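Local structure of cobalt-precorrin-5B C(1)-methyltransferase (Archaeoglobus fulgidus, 1SR8) at residues Tyr9-Trp15 with Lys203-Tyr208; Trp193-Val198 with Val234-His238; Met1-Pro5 with Ala21-Arg26. The protein probably catalyses the S-adenosyl-L-methionine-dependent methylation of C-1 in cobalt-precorrin-5B, giving cobalt-precorrin-6A on the anaerobic route to adenosylcobalamin. Residues are numbered along the deposited sequence.

Contact 1 of 3, residues Tyr9-Trp15 with Lys203-Tyr208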
loop_
_atom_site.group_PDB
_atom_site.type_symbol
_atom_site.label_atom_id
_atom_site.label_comp_id
_atom_site.label_asym_id
_atom_site.label_seq_id
_atom_site.Cartn_x
_atom_site.Cartn_y
_atom_site.Cartn_z
ATOM N N TYR A 9 0.122 5.161 14.873
ATOM C CA TYR A 9 -0.226 6.316 15.685
ATOM C C TYR A 9 -1.492 5.972 16.458
ATOM O O TYR A 9 -2.150 4.957 16.189
ATOM C CB TYR A 9 -0.454 7.554 14.812
ATOM C CG TYR A 9 -1.330 7.307 13.600
ATOM C CD1 TYR A 9 -2.670 6.933 13.739
ATOM C CD2 TYR A 9 -0.815 7.436 12.309
ATOM C CE1 TYR A 9 -3.473 6.693 12.626
ATOM C CE2 TYR A 9 -1.612 7.197 11.188
ATOM C CZ TYR A 9 -2.939 6.826 11.355
ATOM O OH TYR A 9 -3.722 6.587 10.247
ATOM N N ARG A 10 -1.823 6.813 17.428
ATOM C CA ARG A 10 -3.009 6.605 18.239
ATOM C C ARG A 10 -4.146 7.479 17.742
ATOM O O ARG A 10 -3.925 8.562 17.200
ATOM C CB ARG A 10 -2.715 6.946 19.694
ATOM C CG ARG A 10 -3.952 7.054 20.541
ATOM C CD ARG A 10 -3.647 7.559 21.932
ATOM N NE ARG A 10 -4.818 7.414 22.784
ATOM C CZ ARG A 10 -4.788 7.459 24.111
ATOM N NH1 ARG A 10 -3.641 7.652 24.749
ATOM N NH2 ARG A 10 -5.907 7.286 24.803
ATOM N N TYR A 11 -5.367 6.992 17.922
ATOM C CA TYR A 11 -6.543 7.740 17.513
ATOM C C TYR A 11 -7.109 8.461 18.728
ATOM O O TYR A 11 -7.186 7.887 19.819
ATOM C CB TYR A 11 -7.609 6.807 16.923
ATOM C CG TYR A 11 -7.285 6.298 15.531
ATOM C CD1 TYR A 11 -6.719 5.039 15.335
ATOM C CD2 TYR A 11 -7.543 7.086 14.408
ATOM C CE1 TYR A 11 -6.421 4.576 14.056
ATOM C CE2 TYR A 11 -7.248 6.634 13.127
ATOM C CZ TYR A 11 -6.688 5.382 12.956
ATOM O OH TYR A 11 -6.387 4.944 11.682
ATOM N N PRO A 12 -7.490 9.740 18.564
ATOM C CA PRO A 12 -8.054 10.519 19.670
ATOM C C PRO A 12 -9.214 9.734 20.278
ATOM O O PRO A 12 -10.154 9.373 19.572
ATOM C CB PRO A 12 -8.518 11.797 18.979
ATOM C CG PRO A 12 -7.510 11.960 17.893
ATOM C CD PRO A 12 -7.393 10.559 17.344
ATOM N N GLU A 13 -9.156 9.463 21.577
ATOM C CA GLU A 13 -10.219 8.696 22.215
ATOM C C GLU A 13 -11.613 9.283 22.011
ATOM O O GLU A 13 -12.607 8.570 22.070
ATOM C CB GLU A 13 -9.961 8.547 23.710
ATOM C CG GLU A 13 -10.977 7.638 24.374
ATOM C CD GLU A 13 -10.887 7.651 25.881
ATOM O OE1 GLU A 13 -11.088 8.736 26.478
ATOM O OE2 GLU A 13 -10.622 6.573 26.460
ATOM N N LYS A 14 -11.684 10.583 21.770
ATOM C CA LYS A 14 -12.965 11.241 21.566
ATOM C C LYS A 14 -13.545 11.018 20.163
ATOM O O LYS A 14 -14.676 11.424 19.879
ATOM C CB LYS A 14 -12.818 12.737 21.844
ATOM C CG LYS A 14 -11.664 13.391 21.115
ATOM C CD LYS A 14 -11.567 14.862 21.474
ATOM C CE LYS A 14 -10.533 15.568 20.613
ATOM N NZ LYS A 14 -10.470 17.028 20.909
ATOM N N TRP A 15 -12.768 10.370 19.294
ATOM C CA TRP A 15 -13.187 10.076 17.916
ATOM C C TRP A 15 -13.842 8.707 17.871
ATOM O O TRP A 15 -14.615 8.394 16.959
ATOM C CB TRP A 15 -11.974 10.063 16.984
ATOM C CG TRP A 15 -11.362 11.407 16.724
ATOM C CD1 TRP A 15 -11.593 12.570 17.404
ATOM C CD2 TRP A 15 -10.400 11.719 15.712
ATOM N NE1 TRP A 15 -10.836 13.584 16.878
ATOM C CE2 TRP A 15 -10.096 13.090 15.836
ATOM C CE3 TRP A 15 -9.767 10.969 14.710
ATOM C CZ2 TRP A 15 -9.180 13.733 14.991
ATOM C CZ3 TRP A 15 -8.859 11.608 13.872
ATOM C CH2 TRP A 15 -8.575 12.977 14.019
ATOM N N LYS A 203 -4.252 16.249 12.454
ATOM C CA LYS A 203 -4.893 16.289 13.761
ATOM C C LYS A 203 -4.410 15.136 14.623
ATOM O O LYS A 203 -4.225 15.292 15.829
ATOM C CB LYS A 203 -6.411 16.210 13.613
ATOM C CG LYS A 203 -7.020 17.392 12.886
ATOM C CD LYS A 203 -8.530 17.261 12.839
ATOM C CE LYS A 203 -9.176 18.441 12.123
ATOM N NZ LYS A 203 -10.658 18.280 12.063
ATOM N N ILE A 204 -4.214 13.975 14.007
ATOM C CA ILE A 204 -3.727 12.813 14.735
ATOM C C ILE A 204 -2.313 13.100 15.231
ATOM O O ILE A 204 -1.938 12.712 16.338
ATOM C CB ILE A 204 -3.688 11.558 13.836
ATOM C CG1 ILE A 204 -5.116 11.171 13.433
ATOM C CG2 ILE A 204 -2.999 10.409 14.567
ATOM C CD1 ILE A 204 -5.211 9.963 12.506
ATOM N N ALA A 205 -1.541 13.795 14.399
ATOM C CA ALA A 205 -0.160 14.138 14.718
ATOM C C ALA A 205 -0.069 15.239 15.765
ATOM O O ALA A 205 1.014 15.544 16.253
ATOM C CB ALA A 205 0.573 14.562 13.455
ATOM N N MET A 206 -1.205 15.835 16.104
ATOM C CA MET A 206 -1.235 16.899 17.102
ATOM C C MET A 206 -1.162 16.312 18.507
ATOM O O MET A 206 -0.978 17.039 19.476
ATOM C CB MET A 206 -2.515 17.725 16.963
ATOM C CG MET A 206 -2.672 18.395 15.618
ATOM S SD MET A 206 -1.957 20.026 15.515
ATOM C CE MET A 206 -3.213 20.790 14.637
ATOM N N GLN A 207 -1.315 14.997 18.621
ATOM C CA GLN A 207 -1.249 14.345 19.924
ATOM C C GLN A 207 0.201 14.141 20.331
ATOM O O GLN A 207 0.480 13.706 21.443
ATOM C CB GLN A 207 -1.921 12.977 19.876
ATOM C CG GLN A 207 -3.377 12.999 19.539
ATOM C CD GLN A 207 -3.870 11.635 19.117
ATOM O OE1 GLN A 207 -3.575 11.179 18.013
ATOM N NE2 GLN A 207 -4.610 10.961 20.000
ATOM N N TYR A 208 1.122 14.449 19.426
ATOM C CA TYR A 208 2.549 14.260 19.678
ATOM C C TYR A 208 3.294 15.565 19.525
ATOM O O TYR A 208 3.015 16.341 18.613
ATOM C CB TYR A 208 3.115 13.233 18.691
ATOM C CG TYR A 208 2.414 11.899 18.749
ATOM C CD1 TYR A 208 2.816 10.926 19.659
ATOM C CD2 TYR A 208 1.330 11.615 17.911
ATOM C CE1 TYR A 208 2.163 9.694 19.741
ATOM C CE2 TYR A 208 0.660 10.378 17.982
ATOM C CZ TYR A 208 1.089 9.423 18.903
ATOM O OH TYR A 208 0.467 8.196 18.996
#

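Contact 2 of 3, residues Trp193-Val198 with Val234-His238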
loop_
_atom_site.group_PDB
_atom_site.type_symbol
_atom_site.label_atom_id
_atom_site.label_comp_id
_atom_site.label_asym_id
_atom_site.label_seq_id
_atom_site.Cartn_x
_atom_site.Cartn_y
_atom_site.Cartn_z
ATOM N N TRP A 193 -5.211 8.764 -0.022
ATOM C CA TRP A 193 -4.834 10.155 -0.178
ATOM C C TRP A 193 -5.892 11.068 -0.777
ATOM O O TRP A 193 -6.296 10.910 -1.926
ATOM C CB TRP A 193 -3.544 10.245 -0.989
ATOM C CG TRP A 193 -2.355 9.829 -0.174
ATOM C CD1 TRP A 193 -1.451 8.846 -0.472
ATOM C CD2 TRP A 193 -1.953 10.380 1.090
ATOM N NE1 TRP A 193 -0.512 8.751 0.531
ATOM C CE2 TRP A 193 -0.795 9.681 1.501
ATOM C CE3 TRP A 193 -2.460 11.399 1.917
ATOM C CZ2 TRP A 193 -0.135 9.967 2.707
ATOM C CZ3 TRP A 193 -1.803 11.683 3.118
ATOM C CH2 TRP A 193 -0.654 10.969 3.498
ATOM N N CYS A 194 -6.319 12.026 0.042
ATOM C CA CYS A 194 -7.303 13.051 -0.301
ATOM C C CYS A 194 -7.124 14.163 0.746
ATOM O O CYS A 194 -6.295 14.036 1.648
ATOM C CB CYS A 194 -8.720 12.476 -0.245
ATOM S SG CYS A 194 -9.151 11.614 1.287
ATOM N N LYS A 195 -7.884 15.246 0.636
ATOM C CA LYS A 195 -7.750 16.339 1.594
ATOM C C LYS A 195 -8.163 15.900 2.987
ATOM O O LYS A 195 -7.493 16.214 3.969
ATOM C CB LYS A 195 -8.597 17.537 1.163
ATOM C CG LYS A 195 -8.312 18.003 -0.253
ATOM C CD LYS A 195 -9.226 19.153 -0.657
ATOM C CE LYS A 195 -9.517 19.114 -2.154
ATOM N NZ LYS A 195 -10.247 17.859 -2.531
ATOM N N LYS A 196 -9.270 15.171 3.070
ATOM C CA LYS A 196 -9.769 14.692 4.349
ATOM C C LYS A 196 -8.689 13.918 5.106
ATOM O O LYS A 196 -8.517 14.106 6.311
ATOM C CB LYS A 196 -10.991 13.803 4.131
ATOM C CG LYS A 196 -11.528 13.122 5.395
ATOM C CD LYS A 196 -12.142 14.118 6.378
ATOM C CE LYS A 196 -12.827 13.408 7.550
ATOM N NZ LYS A 196 -13.502 14.392 8.461
ATOM N N LEU A 197 -7.966 13.047 4.405
ATOM C CA LEU A 197 -6.902 12.275 5.043
ATOM C C LEU A 197 -5.777 13.187 5.515
ATOM O O LEU A 197 -5.298 13.046 6.635
ATOM C CB LEU A 197 -6.320 11.223 4.086
ATOM C CG LEU A 197 -5.170 10.371 4.652
ATOM C CD1 LEU A 197 -5.672 9.559 5.843
ATOM C CD2 LEU A 197 -4.621 9.449 3.575
ATOM N N VAL A 198 -5.350 14.116 4.662
ATOM C CA VAL A 198 -4.269 15.026 5.033
ATOM C C VAL A 198 -4.616 15.826 6.290
ATOM O O VAL A 198 -3.755 16.022 7.147
ATOM C CB VAL A 198 -3.914 16.010 3.885
ATOM C CG1 VAL A 198 -2.860 16.997 4.351
ATOM C CG2 VAL A 198 -3.382 15.247 2.685
ATOM N N VAL A 234 3.335 9.441 7.667
ATOM C CA VAL A 234 3.549 9.489 6.235
ATOM C C VAL A 234 2.619 10.550 5.687
ATOM O O VAL A 234 1.401 10.436 5.799
ATOM C CB VAL A 234 3.221 8.156 5.554
ATOM C CG1 VAL A 234 3.347 8.318 4.048
ATOM C CG2 VAL A 234 4.157 7.075 6.045
ATOM N N PHE A 235 3.193 11.592 5.106
ATOM C CA PHE A 235 2.396 12.666 4.537
ATOM C C PHE A 235 2.627 12.781 3.036
ATOM O O PHE A 235 2.082 13.675 2.385
ATOM C CB PHE A 235 2.727 13.991 5.234
ATOM C CG PHE A 235 1.948 14.212 6.497
ATOM C CD1 PHE A 235 0.732 14.880 6.468
ATOM C CD2 PHE A 235 2.401 13.696 7.709
ATOM C CE1 PHE A 235 -0.028 15.029 7.632
ATOM C CE2 PHE A 235 1.650 13.840 8.872
ATOM C CZ PHE A 235 0.432 14.509 8.832
ATOM N N GLY A 236 3.431 11.871 2.488
ATOM C CA GLY A 236 3.711 11.911 1.063
ATOM C C GLY A 236 4.248 13.263 0.615
ATOM O O GLY A 236 5.252 13.752 1.137
ATOM N N VAL A 237 3.583 13.882 -0.351
ATOM C CA VAL A 237 4.031 15.175 -0.839
ATOM C C VAL A 237 3.306 16.314 -0.138
ATOM O O VAL A 237 3.578 17.488 -0.401
ATOM C CB VAL A 237 3.811 15.297 -2.360
ATOM C CG1 VAL A 237 4.526 14.145 -3.079
ATOM C CG2 VAL A 237 2.318 15.300 -2.670
ATOM N N HIS A 238 2.402 15.956 0.771
ATOM C CA HIS A 238 1.608 16.933 1.521
ATOM C C HIS A 238 2.347 17.386 2.779
ATOM O O HIS A 238 1.789 17.377 3.875
ATOM C CB HIS A 238 0.269 16.301 1.902
ATOM C CG HIS A 238 -0.390 15.567 0.774
ATOM N ND1 HIS A 238 -0.999 16.212 -0.280
ATOM C CD2 HIS A 238 -0.494 14.241 0.513
ATOM C CE1 HIS A 238 -1.448 15.318 -1.142
ATOM N NE2 HIS A 238 -1.154 14.114 -0.684
#

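Contact 3 of 3, residues Met1-Pro5 with Ala21-Arg26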
loop_
_atom_site.group_PDB
_atom_site.type_symbol
_atom_site.label_atom_id
_atom_site.label_comp_id
_atom_site.label_asym_id
_atom_site.label_seq_id
_atom_site.Cartn_x
_atom_site.Cartn_y
_atom_site.Cartn_z
ATOM N N MET A 1 -5.698 1.873 24.586
ATOM C CA MET A 1 -5.912 2.855 23.488
ATOM C C MET A 1 -6.015 2.156 22.134
ATOM O O MET A 1 -5.778 0.951 22.023
ATOM C CB MET A 1 -4.778 3.894 23.465
ATOM C CG MET A 1 -3.367 3.317 23.447
ATOM S SD MET A 1 -2.079 4.582 23.242
ATOM C CE MET A 1 -0.900 4.075 24.462
ATOM N N LEU A 2 -6.379 2.921 21.109
ATOM C CA LEU A 2 -6.534 2.388 19.761
ATOM C C LEU A 2 -5.398 2.880 18.856
ATOM O O LEU A 2 -5.292 4.068 18.562
ATOM C CB LEU A 2 -7.898 2.819 19.203
ATOM C CG LEU A 2 -8.410 2.198 17.905
ATOM C CD1 LEU A 2 -8.402 0.687 18.013
ATOM C CD2 LEU A 2 -9.807 2.707 17.637
ATOM N N ILE A 3 -4.551 1.953 18.423
ATOM C CA ILE A 3 -3.408 2.266 17.570
ATOM C C ILE A 3 -3.604 1.742 16.147
ATOM O O ILE A 3 -4.043 0.605 15.953
ATOM C CB ILE A 3 -2.100 1.630 18.144
ATOM C CG1 ILE A 3 -1.584 2.441 19.336
ATOM C CG2 ILE A 3 -1.014 1.566 17.069
ATOM C CD1 ILE A 3 -2.529 2.530 20.481
ATOM N N ASP A 4 -3.279 2.564 15.151
ATOM C CA ASP A 4 -3.393 2.120 13.767
ATOM C C ASP A 4 -2.411 0.964 13.610
ATOM O O ASP A 4 -1.241 1.104 13.957
ATOM C CB ASP A 4 -3.005 3.229 12.812
ATOM C CG ASP A 4 -3.208 2.831 11.378
ATOM O OD1 ASP A 4 -4.372 2.837 10.925
ATOM O OD2 ASP A 4 -2.206 2.490 10.715
ATOM N N PRO A 5 -2.866 -0.190 13.086
ATOM C CA PRO A 5 -1.963 -1.336 12.924
ATOM C C PRO A 5 -0.831 -1.184 11.911
ATOM O O PRO A 5 0.121 -1.955 11.931
ATOM C CB PRO A 5 -2.916 -2.474 12.567
ATOM C CG PRO A 5 -3.988 -1.786 11.825
ATOM C CD PRO A 5 -4.225 -0.535 12.638
ATOM N N ALA A 21 -15.721 0.417 16.063
ATOM C CA ALA A 21 -14.557 1.234 15.716
ATOM C C ALA A 21 -13.203 0.527 15.768
ATOM O O ALA A 21 -12.325 0.799 14.953
ATOM C CB ALA A 21 -14.521 2.470 16.598
ATOM N N GLU A 22 -13.019 -0.368 16.730
ATOM C CA GLU A 22 -11.749 -1.066 16.829
ATOM C C GLU A 22 -11.606 -2.205 15.839
ATOM O O GLU A 22 -10.497 -2.501 15.404
ATOM C CB GLU A 22 -11.520 -1.634 18.221
ATOM C CG GLU A 22 -10.250 -2.459 18.251
ATOM C CD GLU A 22 -10.065 -3.224 19.525
ATOM O OE1 GLU A 22 -9.142 -4.066 19.569
ATOM O OE2 GLU A 22 -10.834 -2.987 20.480
ATOM N N LYS A 23 -12.715 -2.857 15.506
ATOM C CA LYS A 23 -12.691 -3.971 14.562
ATOM C C LYS A 23 -12.274 -3.433 13.189
ATOM O O LYS A 23 -11.478 -4.051 12.477
ATOM C CB LYS A 23 -14.078 -4.626 14.484
ATOM C CG LYS A 23 -14.084 -6.065 13.958
ATOM C CD LYS A 23 -15.498 -6.677 14.001
ATOM C CE LYS A 23 -15.532 -8.160 13.559
ATOM N NZ LYS A 23 -14.816 -9.128 14.472
ATOM N N LYS A 24 -12.808 -2.268 12.836
ATOM C CA LYS A 24 -12.496 -1.634 11.565
ATOM C C LYS A 24 -11.044 -1.159 11.545
ATOM O O LYS A 24 -10.316 -1.410 10.587
ATOM C CB LYS A 24 -13.445 -0.461 11.330
ATOM C CG LYS A 24 -14.912 -0.855 11.478
ATOM C CD LYS A 24 -15.843 0.346 11.382
ATOM C CE LYS A 24 -16.323 0.594 9.957
ATOM N NZ LYS A 24 -17.355 -0.401 9.513
ATOM N N VAL A 25 -10.626 -0.483 12.609
ATOM C CA VAL A 25 -9.260 0.016 12.702
ATOM C C VAL A 25 -8.251 -1.127 12.710
ATOM O O VAL A 25 -7.274 -1.107 11.965
ATOM C CB VAL A 25 -9.077 0.887 13.969
ATOM C CG1 VAL A 25 -7.598 1.145 14.232
ATOM C CG2 VAL A 25 -9.806 2.203 13.783
ATOM N N ARG A 26 -8.493 -2.122 13.553
ATOM C CA ARG A 26 -7.617 -3.285 13.659
ATOM C C ARG A 26 -7.488 -4.053 12.328
ATOM O O ARG A 26 -6.549 -4.828 12.140
ATOM C CB ARG A 26 -8.160 -4.222 14.745
ATOM C CG ARG A 26 -7.426 -5.544 14.899
ATOM C CD ARG A 26 -6.191 -5.411 15.792
ATOM N NE ARG A 26 -5.501 -6.693 15.973
ATOM C CZ ARG A 26 -4.632 -6.949 16.952
ATOM N NH1 ARG A 26 -4.338 -6.012 17.850
ATOM N NH2 ARG A 26 -4.064 -8.149 17.040
#

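Contact 1 of 3, residues Tyr9-Trp15 with Lys203-Tyr208
Ile204 of helix 195-204 is the apolar centre: three aromatic residues of the N-terminal segment gather round its side chain. Its CG2 lies 3.6 Å from Tyr9 CD1, its CD1 4.0 Å from Tyr11 CE2, and its CG1 3.8 Å from Trp15 CZ3. The indole also reaches back to Lys203, its edge meeting the aliphatic stem, with Trp15 CH2 3.9 Å from Lys203 CB. The Trp15 backbone closes a turn, N donating to Pro12 O at 2.8 Å. The N-terminal loop thus packs on the C-terminal part of helix 195-204 and the residues that follow it, ahead of strand 210-214 of the four-stranded parallel sheet; strand 30-33 lies against Tyr9, Tyr11 and Trp15, and Phe233 against Ile204. Toward the edge, Arg10 N donates a hydrogen bond to Tyr208 OH (3.1 Å), the one clear bond between the segments, while Gln207 sits beside Arg10 and Pro12. Lys203 NZ pairs with Glu34, and Tyr11 OH bonds to Asp4.

Contact 2 of 3, residues Trp193-Val198 with Val234-His238
Trp193, two residues ahead of helix 195-204, begins the contact by pointing toward the 234-238 loop, with His238 over one face of its ring and Val234 O at its edge. There CH2 comes within 3.1 Å of Val234 O; CH2 is also 3.6 Å from Phe235 CA, and CZ2 is 4.1 Å from Val234 CG1. Over the face, CE3 lies 3.7 Å from His238 CD2; the two ring planes meet at 41° with centroids 5.1 Å apart, so this aromatic pair is oblique. Cys194 turns away to serve as the N-cap of the helix: its SG accepts a weak hydrogen bond from Leu197 N at 3.6 Å, and Val198 N bonds to Cys194 O at 3.2 Å. The facing loop is a type II' beta turn from Phe235 to His238, closed by His238 N to Phe235 O at 2.8 Å. Gly236 occupies its second position with phi 55° and psi -124°, where positive phi favours glycine. The turn links strand 231-234, an outer strand of the parallel sheet, to helix 239-242, with His238 at the N-cap position, so the contact sets the start of one helix beside the strand-to-helix turn before another. Lys196, out of reach of the loop, forms a salt bridge with Asp35, and Leu197 packs on Ile31 and Leu38. Val198 then returns to the interface: CG2 sits over the His238 ring face, 3.8 Å from the ring centroid, in a CH-pi contact, and Val198 O lies 3.9 Å from Phe235 CE1 at the edge of the phenyl ring.

Contact 3 of 3, residues Met1-Pro5 with Ala21-Arg26
Leu2 and Val25 carry the apolar heart of this contact between the extended N-terminus and the short helix 21-26. With chi1 t and chi2 p, Leu2 turns both methyl groups to the helix: CD1 meets Glu22 CG at 3.7 Å and Val25 CG1 at 3.9 Å, while CD2 touches Val25 CG2 at 3.9 Å and lies 4.1 Å from Ala21 O. Glu22 is itself extended, t at both chi1 and chi2, so its aliphatic stem meets Leu2 while its carboxylate runs outward. Val25, in the t rotamer, thus meets Leu2 with both methyls, and its CG1 also lies 4.0 Å from Ile3 O and 4.1 Å from Pro5 CD. The proline ring, C-gamma endo, brings CD to 3.2 Å from Val25 O and CG to 4.0 Å from Arg26 O, so it rests against two successive carbonyls. The CA-to-CB bond of Asp4 points away from the helix, though the end of the side chain comes back nearer; its carboxylate bonds to Ile6 N, Glu7 N and Tyr11 OH and forms a salt bridge with Arg40. No hydrogen bond joins the two segments. The helix keeps its own i to i+4 bonds, Val25 N to Ala21 O at 3.2 Å and Arg26 N to Glu22 O at 2.8 Å. An extended N-terminal segment, bonded to Tyr11 through the Leu2 backbone, thus packs on the apolar side of a short amphipathic helix.

All three contacts are partly buried. The centre of contact 2 lies about 14 Å from the centre of the chain, those of contacts 3 and 1 about 18 and 22 Å. Contacts 1 and 2 share helix 195-204: contact 2 joins its first turn to a strand-to-helix turn beside the parallel sheet, through rings; contact 1 brings the N-terminal loop onto its later part and the residues beyond, through aromatics and one clear hydrogen bond. Contact 3 stays within the N-terminal region, with aliphatic packing and an exposed edge at Glu22 and Arg26. It touches contact 1 through probable hydrogen bonds from Asp4 N to Tyr9 O (2.8 Å) and from Tyr11 N to Leu2 O (3.0 Å).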